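Local structure of type I polyketide synthase PikAII (3QP9) at residues Met174-Glu185 / Ile406-Ala417; Pro394-Val403 / Gly433-Trp444. The protein carries a C2-type ketoreductase domain of a modular polyketide synthase, a class thought to epimerise polyketide intermediates rather than reduce their keto groups. One frame throughout, in Å; residues are numbered along the deposited sequence.

Contact 1: Met174-Glu185 / Ile406-Ala417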
loop_
_atom_site.group_PDB
_atom_site.type_symbol
_atom_site.label_atom_id
_atom_site.label_comp_id
_atom_site.label_asym_id
_atom_site.label_seq_id
_atom_site.Cartn_x
_atom_site.Cartn_y
_atom_site.Cartn_z
ATOM N N MET A 174 4.346 0.808 -3.573
ATOM C CA MET A 174 3.389 -0.055 -4.377
ATOM C C MET A 174 4.027 -1.384 -4.705
ATOM O O MET A 174 3.345 -2.401 -4.813
ATOM C CB MET A 174 2.922 0.601 -5.685
ATOM C CG MET A 174 2.286 1.940 -5.404
ATOM S SD MET A 174 1.241 2.586 -6.691
ATOM C CE MET A 174 2.558 3.101 -7.810
ATOM N N VAL A 175 5.347 -1.414 -4.829
ATOM C CA VAL A 175 6.007 -2.694 -4.956
ATOM C C VAL A 175 5.901 -3.559 -3.694
ATOM O O VAL A 175 5.751 -4.788 -3.764
ATOM C CB VAL A 175 7.449 -2.478 -5.340
ATOM C CG1 VAL A 175 8.252 -3.761 -5.115
ATOM C CG2 VAL A 175 7.461 -1.989 -6.767
ATOM N N TRP A 176 5.940 -2.929 -2.542
ATOM C CA TRP A 176 5.717 -3.664 -1.273
ATOM C C TRP A 176 4.321 -4.221 -1.272
ATOM O O TRP A 176 4.084 -5.377 -0.846
ATOM C CB TRP A 176 5.930 -2.765 -0.002
ATOM C CG TRP A 176 7.421 -2.583 0.316
ATOM C CD1 TRP A 176 8.351 -1.893 -0.460
ATOM C CD2 TRP A 176 8.176 -3.148 1.386
ATOM N NE1 TRP A 176 9.568 -1.961 0.095
ATOM C CE2 TRP A 176 9.505 -2.720 1.219
ATOM C CE3 TRP A 176 7.849 -3.976 2.499
ATOM C CZ2 TRP A 176 10.544 -3.080 2.097
ATOM C CZ3 TRP A 176 8.845 -4.282 3.373
ATOM C CH2 TRP A 176 10.206 -3.858 3.176
ATOM N N GLY A 177 3.347 -3.427 -1.683
ATOM C CA GLY A 177 1.970 -3.952 -1.610
ATOM C C GLY A 177 1.805 -5.172 -2.504
ATOM O O GLY A 177 1.221 -6.209 -2.116
ATOM N N MET A 178 2.306 -5.045 -3.741
ATOM C CA MET A 178 2.159 -6.160 -4.682
ATOM C C MET A 178 3.026 -7.357 -4.243
ATOM O O MET A 178 2.589 -8.512 -4.373
ATOM C CB MET A 178 2.637 -5.694 -6.059
ATOM C CG MET A 178 2.544 -6.795 -7.138
ATOM S SD MET A 178 2.993 -5.878 -8.645
ATOM C CE MET A 178 4.735 -6.112 -8.538
ATOM N N GLY A 179 4.225 -7.050 -3.737
ATOM C CA GLY A 179 5.211 -8.062 -3.227
ATOM C C GLY A 179 4.682 -8.969 -2.154
ATOM O O GLY A 179 4.938 -10.190 -2.171
ATOM N N ARG A 180 4.010 -8.428 -1.147
ATOM C CA ARG A 180 3.357 -9.328 -0.180
ATOM C C ARG A 180 2.411 -10.284 -0.832
ATOM O O ARG A 180 2.260 -11.415 -0.369
ATOM C CB ARG A 180 2.597 -8.519 0.865
ATOM C CG ARG A 180 3.605 -7.714 1.758
ATOM C CD ARG A 180 2.721 -6.943 2.861
ATOM N NE ARG A 180 2.253 -5.611 2.403
ATOM C CZ ARG A 180 2.975 -4.500 2.487
ATOM N NH1 ARG A 180 4.219 -4.514 2.972
ATOM N NH2 ARG A 180 2.477 -3.366 1.985
ATOM N N VAL A 181 1.744 -9.837 -1.879
ATOM C CA VAL A 181 0.803 -10.717 -2.603
ATOM C C VAL A 181 1.593 -11.804 -3.403
ATOM O O VAL A 181 1.243 -13.023 -3.326
ATOM C CB VAL A 181 -0.208 -9.919 -3.504
ATOM C CG1 VAL A 181 -1.093 -11.001 -4.420
ATOM C CG2 VAL A 181 -1.089 -9.061 -2.604
ATOM N N ALA A 182 2.699 -11.389 -4.050
ATOM C CA ALA A 182 3.582 -12.345 -4.750
ATOM C C ALA A 182 4.142 -13.430 -3.807
ATOM O O ALA A 182 4.218 -14.610 -4.189
ATOM C CB ALA A 182 4.720 -11.621 -5.481
ATOM N N ALA A 183 4.511 -13.040 -2.601
ATOM C CA ALA A 183 4.817 -14.024 -1.548
ATOM C C ALA A 183 3.764 -15.108 -1.314
ATOM O O ALA A 183 4.124 -16.281 -0.995
ATOM C CB ALA A 183 5.079 -13.327 -0.174
ATOM N N LEU A 184 2.489 -14.728 -1.347
ATOM C CA LEU A 184 1.424 -15.714 -1.028
ATOM C C LEU A 184 1.109 -16.527 -2.247
ATOM O O LEU A 184 0.811 -17.726 -2.144
ATOM C CB LEU A 184 0.148 -15.044 -0.588
ATOM C CG LEU A 184 0.237 -14.242 0.699
ATOM C CD1 LEU A 184 -1.036 -13.394 0.950
ATOM C CD2 LEU A 184 0.526 -15.206 1.808
ATOM N N GLU A 185 1.243 -15.895 -3.412
ATOM C CA GLU A 185 0.964 -16.575 -4.687
ATOM C C GLU A 185 2.113 -17.415 -5.258
ATOM O O GLU A 185 1.882 -18.402 -5.982
ATOM C CB GLU A 185 0.404 -15.571 -5.729
ATOM C CG GLU A 185 -0.934 -14.876 -5.351
ATOM C CD GLU A 185 -1.399 -13.962 -6.466
ATOM O OE1 GLU A 185 -0.642 -13.727 -7.449
ATOM O OE2 GLU A 185 -2.511 -13.442 -6.347
ATOM N N ILE A 406 -2.004 -4.108 3.726
ATOM C CA ILE A 406 -1.376 -4.313 5.044
ATOM C C ILE A 406 -0.732 -5.706 5.105
ATOM O O ILE A 406 0.478 -5.830 5.263
ATOM C CB ILE A 406 -2.397 -4.207 6.131
ATOM C CG1 ILE A 406 -2.969 -2.747 6.157
ATOM C CG2 ILE A 406 -1.737 -4.550 7.535
ATOM C CD1 ILE A 406 -1.924 -1.603 6.337
ATOM N N TRP A 407 -1.529 -6.734 4.846
ATOM C CA TRP A 407 -1.026 -8.070 4.891
ATOM C C TRP A 407 -1.101 -8.744 3.516
ATOM O O TRP A 407 -0.313 -9.645 3.240
ATOM C CB TRP A 407 -1.742 -8.882 6.000
ATOM C CG TRP A 407 -3.268 -8.953 5.966
ATOM C CD1 TRP A 407 -4.061 -9.550 5.007
ATOM C CD2 TRP A 407 -4.160 -8.491 6.986
ATOM N NE1 TRP A 407 -5.381 -9.449 5.358
ATOM C CE2 TRP A 407 -5.473 -8.803 6.564
ATOM C CE3 TRP A 407 -3.970 -7.795 8.219
ATOM C CZ2 TRP A 407 -6.599 -8.512 7.346
ATOM C CZ3 TRP A 407 -5.099 -7.468 8.984
ATOM C CH2 TRP A 407 -6.400 -7.831 8.528
ATOM N N GLY A 408 -1.996 -8.315 2.630
ATOM C CA GLY A 408 -2.033 -8.975 1.268
ATOM C C GLY A 408 -2.985 -10.170 1.257
ATOM O O GLY A 408 -3.308 -10.772 2.321
ATOM N N GLY A 409 -3.365 -10.611 0.080
ATOM C CA GLY A 409 -4.323 -11.701 -0.049
ATOM C C GLY A 409 -4.108 -12.216 -1.453
ATOM O O GLY A 409 -3.723 -11.480 -2.323
ATOM N N ALA A 410 -4.308 -13.504 -1.676
ATOM C CA ALA A 410 -4.139 -14.018 -3.034
ATOM C C ALA A 410 -5.205 -13.374 -3.929
ATOM O O ALA A 410 -6.391 -13.193 -3.523
ATOM C CB ALA A 410 -4.289 -15.540 -3.014
ATOM N N GLY A 411 -4.786 -12.967 -5.112
ATOM C CA GLY A 411 -5.708 -12.357 -6.031
ATOM C C GLY A 411 -5.804 -10.865 -5.875
ATOM O O GLY A 411 -6.419 -10.216 -6.684
ATOM N N GLN A 412 -5.139 -10.294 -4.885
ATOM C CA GLN A 412 -5.325 -8.849 -4.645
ATOM C C GLN A 412 -4.156 -7.970 -5.011
ATOM O O GLN A 412 -4.032 -6.842 -4.498
ATOM C CB GLN A 412 -5.796 -8.631 -3.209
ATOM C CG GLN A 412 -7.293 -9.014 -3.084
ATOM C CD GLN A 412 -7.603 -9.597 -1.729
ATOM O OE1 GLN A 412 -8.452 -9.102 -0.989
ATOM N NE2 GLN A 412 -6.908 -10.683 -1.401
ATOM N N GLY A 413 -3.289 -8.486 -5.893
ATOM C CA GLY A 413 -1.988 -7.869 -6.189
ATOM C C GLY A 413 -2.080 -6.372 -6.554
ATOM O O GLY A 413 -1.405 -5.526 -6.016
ATOM N N ALA A 414 -2.858 -6.109 -7.587
ATOM C CA ALA A 414 -3.108 -4.766 -8.073
ATOM C C ALA A 414 -3.775 -3.897 -7.019
ATOM O O ALA A 414 -3.459 -2.730 -6.881
ATOM C CB ALA A 414 -4.060 -4.877 -9.325
ATOM N N TYR A 415 -4.791 -4.445 -6.356
ATOM C CA TYR A 415 -5.537 -3.708 -5.283
ATOM C C TYR A 415 -4.573 -3.288 -4.171
ATOM O O TYR A 415 -4.571 -2.146 -3.762
ATOM C CB TYR A 415 -6.643 -4.649 -4.804
ATOM C CG TYR A 415 -7.589 -4.130 -3.790
ATOM C CD1 TYR A 415 -7.870 -2.762 -3.656
ATOM C CD2 TYR A 415 -8.225 -5.033 -2.940
ATOM C CE1 TYR A 415 -8.796 -2.316 -2.660
ATOM C CE2 TYR A 415 -9.108 -4.617 -1.981
ATOM C CZ TYR A 415 -9.410 -3.276 -1.843
ATOM O OH TYR A 415 -10.341 -2.966 -0.848
ATOM N N ALA A 416 -3.654 -4.185 -3.773
ATOM C CA ALA A 416 -2.618 -3.890 -2.787
ATOM C C ALA A 416 -1.573 -2.845 -3.218
ATOM O O ALA A 416 -1.215 -1.940 -2.444
ATOM C CB ALA A 416 -1.918 -5.203 -2.370
ATOM N N ALA A 417 -1.078 -2.944 -4.452
ATOM C CA ALA A 417 -0.242 -1.880 -4.992
ATOM C C ALA A 417 -0.868 -0.480 -4.826
ATOM O O ALA A 417 -0.217 0.438 -4.313
ATOM C CB ALA A 417 0.110 -2.175 -6.533
#

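Contact 2: Pro394-Val403 / Gly433-Trp444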
loop_
_atom_site.group_PDB
_atom_site.type_symbol
_atom_site.label_atom_id
_atom_site.label_comp_id
_atom_site.label_asym_id
_atom_site.label_seq_id
_atom_site.Cartn_x
_atom_site.Cartn_y
_atom_site.Cartn_z
ATOM N N PRO A 394 -4.769 23.382 8.437
ATOM C CA PRO A 394 -4.747 22.277 7.451
ATOM C C PRO A 394 -6.047 21.480 7.464
ATOM O O PRO A 394 -6.487 21.005 8.509
ATOM C CB PRO A 394 -3.569 21.386 7.892
ATOM C CG PRO A 394 -3.011 21.967 9.175
ATOM C CD PRO A 394 -3.947 23.081 9.632
ATOM N N PRO A 395 -6.659 21.304 6.311
ATOM C CA PRO A 395 -7.750 20.348 6.277
ATOM C C PRO A 395 -7.174 18.939 6.579
ATOM O O PRO A 395 -5.991 18.700 6.328
ATOM C CB PRO A 395 -8.245 20.436 4.844
ATOM C CG PRO A 395 -7.482 21.666 4.234
ATOM C CD PRO A 395 -6.177 21.641 4.980
ATOM N N VAL A 396 -7.981 18.040 7.147
ATOM C CA VAL A 396 -7.641 16.640 7.288
ATOM C C VAL A 396 -8.020 15.854 5.989
ATOM O O VAL A 396 -9.183 15.920 5.507
ATOM C CB VAL A 396 -8.459 16.088 8.522
ATOM C CG1 VAL A 396 -9.045 14.679 8.310
ATOM C CG2 VAL A 396 -7.735 16.343 9.872
ATOM N N LEU A 397 -7.094 15.068 5.471
ATOM C CA LEU A 397 -7.333 14.258 4.319
ATOM C C LEU A 397 -7.272 12.790 4.755
ATOM O O LEU A 397 -6.185 12.301 5.208
ATOM C CB LEU A 397 -6.291 14.547 3.247
ATOM C CG LEU A 397 -6.348 13.604 2.005
ATOM C CD1 LEU A 397 -7.647 13.702 1.105
ATOM C CD2 LEU A 397 -5.171 13.921 1.122
ATOM N N VAL A 398 -8.427 12.126 4.696
ATOM C CA VAL A 398 -8.594 10.831 5.150
ATOM C C VAL A 398 -8.765 9.928 3.960
ATOM O O VAL A 398 -9.732 10.035 3.189
ATOM C CB VAL A 398 -9.852 10.699 6.087
ATOM C CG1 VAL A 398 -9.953 9.280 6.632
ATOM C CG2 VAL A 398 -9.752 11.737 7.174
ATOM N N LEU A 399 -7.788 9.035 3.773
ATOM C CA LEU A 399 -7.813 7.991 2.704
ATOM C C LEU A 399 -8.327 6.650 3.170
ATOM O O LEU A 399 -7.883 6.070 4.225
ATOM C CB LEU A 399 -6.352 7.841 2.204
ATOM C CG LEU A 399 -5.677 9.189 1.923
ATOM C CD1 LEU A 399 -4.165 8.977 1.344
ATOM C CD2 LEU A 399 -6.498 9.985 0.863
ATOM N N PHE A 400 -9.262 6.108 2.407
ATOM C CA PHE A 400 -9.774 4.758 2.663
ATOM C C PHE A 400 -8.918 3.757 1.892
ATOM O O PHE A 400 -9.018 3.663 0.687
ATOM C CB PHE A 400 -11.277 4.646 2.254
ATOM C CG PHE A 400 -12.241 5.153 3.324
ATOM C CD1 PHE A 400 -11.981 6.297 4.033
ATOM C CD2 PHE A 400 -13.423 4.458 3.619
ATOM C CE1 PHE A 400 -12.875 6.737 5.014
ATOM C CE2 PHE A 400 -14.309 4.894 4.627
ATOM C CZ PHE A 400 -14.059 5.985 5.322
ATOM N N SER A 401 -8.091 3.003 2.647
ATOM C CA SER A 401 -7.255 1.980 2.107
ATOM C C SER A 401 -7.845 0.628 2.539
ATOM O O SER A 401 -9.030 0.525 2.924
ATOM C CB SER A 401 -5.829 2.233 2.644
ATOM O OG SER A 401 -4.881 1.198 2.391
ATOM N N SER A 402 -7.028 -0.410 2.535
ATOM C CA SER A 402 -7.561 -1.781 2.638
ATOM C C SER A 402 -6.530 -2.675 3.295
ATOM O O SER A 402 -5.344 -2.502 3.068
ATOM C CB SER A 402 -7.859 -2.301 1.235
ATOM O OG SER A 402 -7.893 -3.706 1.219
ATOM N N VAL A 403 -6.997 -3.649 4.057
ATOM C CA VAL A 403 -6.131 -4.679 4.574
ATOM C C VAL A 403 -5.306 -5.411 3.438
ATOM O O VAL A 403 -4.344 -6.101 3.767
ATOM C CB VAL A 403 -6.888 -5.724 5.460
ATOM C CG1 VAL A 403 -7.524 -5.069 6.738
ATOM C CG2 VAL A 403 -8.013 -6.497 4.656
ATOM N N GLY A 433 0.704 20.750 6.082
ATOM C CA GLY A 433 -0.594 20.089 5.875
ATOM C C GLY A 433 -0.671 19.714 4.408
ATOM O O GLY A 433 0.315 19.911 3.699
ATOM N N PRO A 434 -1.780 19.091 3.961
ATOM C CA PRO A 434 -2.864 18.613 4.827
ATOM C C PRO A 434 -2.337 17.505 5.759
ATOM O O PRO A 434 -1.326 16.832 5.458
ATOM C CB PRO A 434 -3.862 18.016 3.820
ATOM C CG PRO A 434 -3.045 17.574 2.624
ATOM C CD PRO A 434 -1.932 18.625 2.565
ATOM N N THR A 435 -3.035 17.240 6.849
ATOM C CA THR A 435 -2.644 16.156 7.703
ATOM C C THR A 435 -3.325 14.931 7.109
ATOM O O THR A 435 -4.562 14.838 7.118
ATOM C CB THR A 435 -3.240 16.389 9.056
ATOM O OG1 THR A 435 -2.702 17.621 9.594
ATOM C CG2 THR A 435 -2.946 15.192 10.002
ATOM N N VAL A 436 -2.550 13.987 6.607
ATOM C CA VAL A 436 -3.138 12.786 5.929
ATOM C C VAL A 436 -3.266 11.611 6.884
ATOM O O VAL A 436 -2.302 11.312 7.629
ATOM C CB VAL A 436 -2.286 12.379 4.777
ATOM C CG1 VAL A 436 -2.868 11.005 4.099
ATOM C CG2 VAL A 436 -2.148 13.548 3.799
ATOM N N THR A 437 -4.432 10.948 6.920
ATOM C CA THR A 437 -4.572 9.713 7.695
ATOM C C THR A 437 -4.934 8.696 6.652
ATOM O O THR A 437 -5.761 9.024 5.789
ATOM C CB THR A 437 -5.709 9.856 8.753
ATOM O OG1 THR A 437 -5.314 10.808 9.764
ATOM C CG2 THR A 437 -6.033 8.533 9.465
ATOM N N SER A 438 -4.288 7.509 6.659
ATOM C CA SER A 438 -4.780 6.417 5.855
ATOM C C SER A 438 -5.396 5.354 6.795
ATOM O O SER A 438 -4.724 4.787 7.725
ATOM C CB SER A 438 -3.698 5.818 5.028
ATOM O OG SER A 438 -4.232 4.761 4.234
ATOM N N VAL A 439 -6.646 5.031 6.568
ATOM C CA VAL A 439 -7.206 3.918 7.342
ATOM C C VAL A 439 -7.361 2.644 6.475
ATOM O O VAL A 439 -8.066 2.633 5.444
ATOM C CB VAL A 439 -8.549 4.283 7.965
ATOM C CG1 VAL A 439 -9.043 3.130 8.746
ATOM C CG2 VAL A 439 -8.375 5.531 8.977
ATOM N N ALA A 440 -6.719 1.542 6.882
ATOM C CA ALA A 440 -6.783 0.313 6.049
ATOM C C ALA A 440 -7.901 -0.545 6.602
ATOM O O ALA A 440 -7.780 -1.098 7.641
ATOM C CB ALA A 440 -5.483 -0.432 6.142
ATOM N N TRP A 441 -8.966 -0.743 5.850
ATOM C CA TRP A 441 -10.164 -1.415 6.325
ATOM C C TRP A 441 -10.269 -2.825 5.830
ATOM O O TRP A 441 -9.808 -3.181 4.725
ATOM C CB TRP A 441 -11.376 -0.712 5.757
ATOM C CG TRP A 441 -11.562 0.734 6.175
ATOM C CD1 TRP A 441 -11.288 1.859 5.418
ATOM C CD2 TRP A 441 -12.251 1.214 7.351
ATOM N NE1 TRP A 441 -11.689 2.990 6.090
ATOM C CE2 TRP A 441 -12.341 2.623 7.241
ATOM C CE3 TRP A 441 -12.818 0.575 8.459
ATOM C CZ2 TRP A 441 -12.954 3.445 8.251
ATOM C CZ3 TRP A 441 -13.478 1.374 9.454
ATOM C CH2 TRP A 441 -13.472 2.785 9.370
ATOM N N SER A 442 -10.875 -3.663 6.659
ATOM C CA SER A 442 -11.342 -4.908 6.164
ATOM C C SER A 442 -12.699 -4.642 5.553
ATOM O O SER A 442 -13.285 -3.613 5.821
ATOM C CB SER A 442 -11.386 -5.979 7.300
ATOM O OG SER A 442 -12.321 -5.648 8.274
ATOM N N PRO A 443 -13.220 -5.568 4.709
ATOM C CA PRO A 443 -14.488 -5.212 4.035
ATOM C C PRO A 443 -15.684 -4.936 4.923
ATOM O O PRO A 443 -15.928 -5.639 5.895
ATOM C CB PRO A 443 -14.777 -6.482 3.169
ATOM C CG PRO A 443 -13.371 -6.993 2.782
ATOM C CD PRO A 443 -12.584 -6.745 4.111
ATOM N N TRP A 444 -16.498 -3.973 4.502
ATOM C CA TRP A 444 -17.741 -3.593 5.187
ATOM C C TRP A 444 -18.915 -4.443 4.712
ATOM O O TRP A 444 -18.983 -4.810 3.536
ATOM C CB TRP A 444 -18.072 -2.189 4.804
ATOM C CG TRP A 444 -17.163 -1.133 5.426
ATOM C CD1 TRP A 444 -15.792 -1.234 5.705
ATOM C CD2 TRP A 444 -17.533 0.208 5.759
ATOM N NE1 TRP A 444 -15.337 -0.035 6.210
ATOM C CE2 TRP A 444 -16.369 0.855 6.261
ATOM C CE3 TRP A 444 -18.743 0.927 5.690
ATOM C CZ2 TRP A 444 -16.371 2.201 6.695
ATOM C CZ3 TRP A 444 -18.750 2.261 6.141
ATOM C CH2 TRP A 444 -17.566 2.890 6.623
#

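Contact 1: Met174-Glu185 / Ile406-Ala417
Gly177 and Ala416 meet where two helices pack almost antiparallel, their axes 7.2 Å apart and their directions at 150°, in an interface between the two Rossmann-like halves of the ketoreductase. The bare CA of Gly177 lets the backbone at Ala416 and Ala417 come close, and Ala416 CB lies 3.3 Å from Gly177 O; one turn earlier, Gly413 CA comes within 4.7 Å of Met178 CA. Met174 runs alongside Ala417, its CB beside Ala417 CB and its CG 3.1 Å from Ala417 O, before the chain bends at chi3 (-76°) and turns away toward helices 130-144 and 363-386.

Val181 fills the angle between the helix and the preceding turn: CG1 lies 3.4 Å from Gly409 O, while CG2 touches the methyl of Ala416. Leu184 continues this packing with one branch, CD1 resting 3.7 Å from both Gly408 O and Gly409 N.

The polar contacts involve Arg180 and Glu185. The Arg180 guanidinium is laid over the carbonyl O of Trp176, which sits against one face, and its NH2 makes a weak bond to Ala405 O. Ile406 O comes near NE but bonds instead to Arg231 NH1. Glu185 ties down the type II turn Gly409-Gln412: its side chain, extended beyond CG, bonds Leu358 N through OE1 and receives the Gly411 N-H on OE2 at 2.6 Å, with an N-H...O angle of 158°.

Contact 2: Pro394-Val403 / Gly433-Trp444
Thr437 N gives its hydrogen to Leu397 O at 2.8 Å, and Val439 N to Leu399 O at the same distance, in the alternating backbone bonds that join strands 396-402 and 435-441 in parallel. Toward the C-terminal ends the geometry changes, and Trp441 N reaches Ser401 O at 3.2 Å from above the carbonyl plane, 53° out of it. The first bond, Thr435 N to Pro395 O, is weak.

Side-chain hydroxyls add a second polar layer. Ser438 OG bonds Asp423 OD2 of helix 413-426 and lies 3.4 Å from the CB of Ser401, whose own OG makes a weak bond to the same carboxylate oxygen. Apart from these serines the side chains on this face are apolar: Leu399 CD1 lies 3.7 Å from Val436 CG1, and Leu397 runs beside Val436.

On the opposite face of the two strands, Phe400 and Trp441 meet obliquely, their planes at 44°. Trp441 NE1 stands 3.3 Å above one face of the Phe400 phenyl ring, toward its rim. The indole is itself held between Trp444 NE1 on one face and Val439 CG1 on the other, while helix 468-481 packs against it. Two neighbouring parallel strands joined through helix 413-426 in this way form the beta-alpha-beta unit of a Rossmann fold.

Overall arrangement
Along the chain the segments alternate: segment 174-185, on helix 170-185, comes first, and then strand 396-402, the loop and helix start of 406-417, and strand 435-441 follow in close succession. Contact 2 pairs the two strands of a beta-alpha-beta unit, and contact 1 presses the N-terminal part of its connecting helix, 413-426, against a helix far earlier in sequence. Their centres are 19 Å apart, yet they touch directly, with Ile406 CG1 3.4 Å from Ala440 CB and Tyr415 packed beside Ser402. Contact 2 therefore builds the interior of the KR domain's Rossmann fold, while contact 1 joins that fold to the preceding half of the protein.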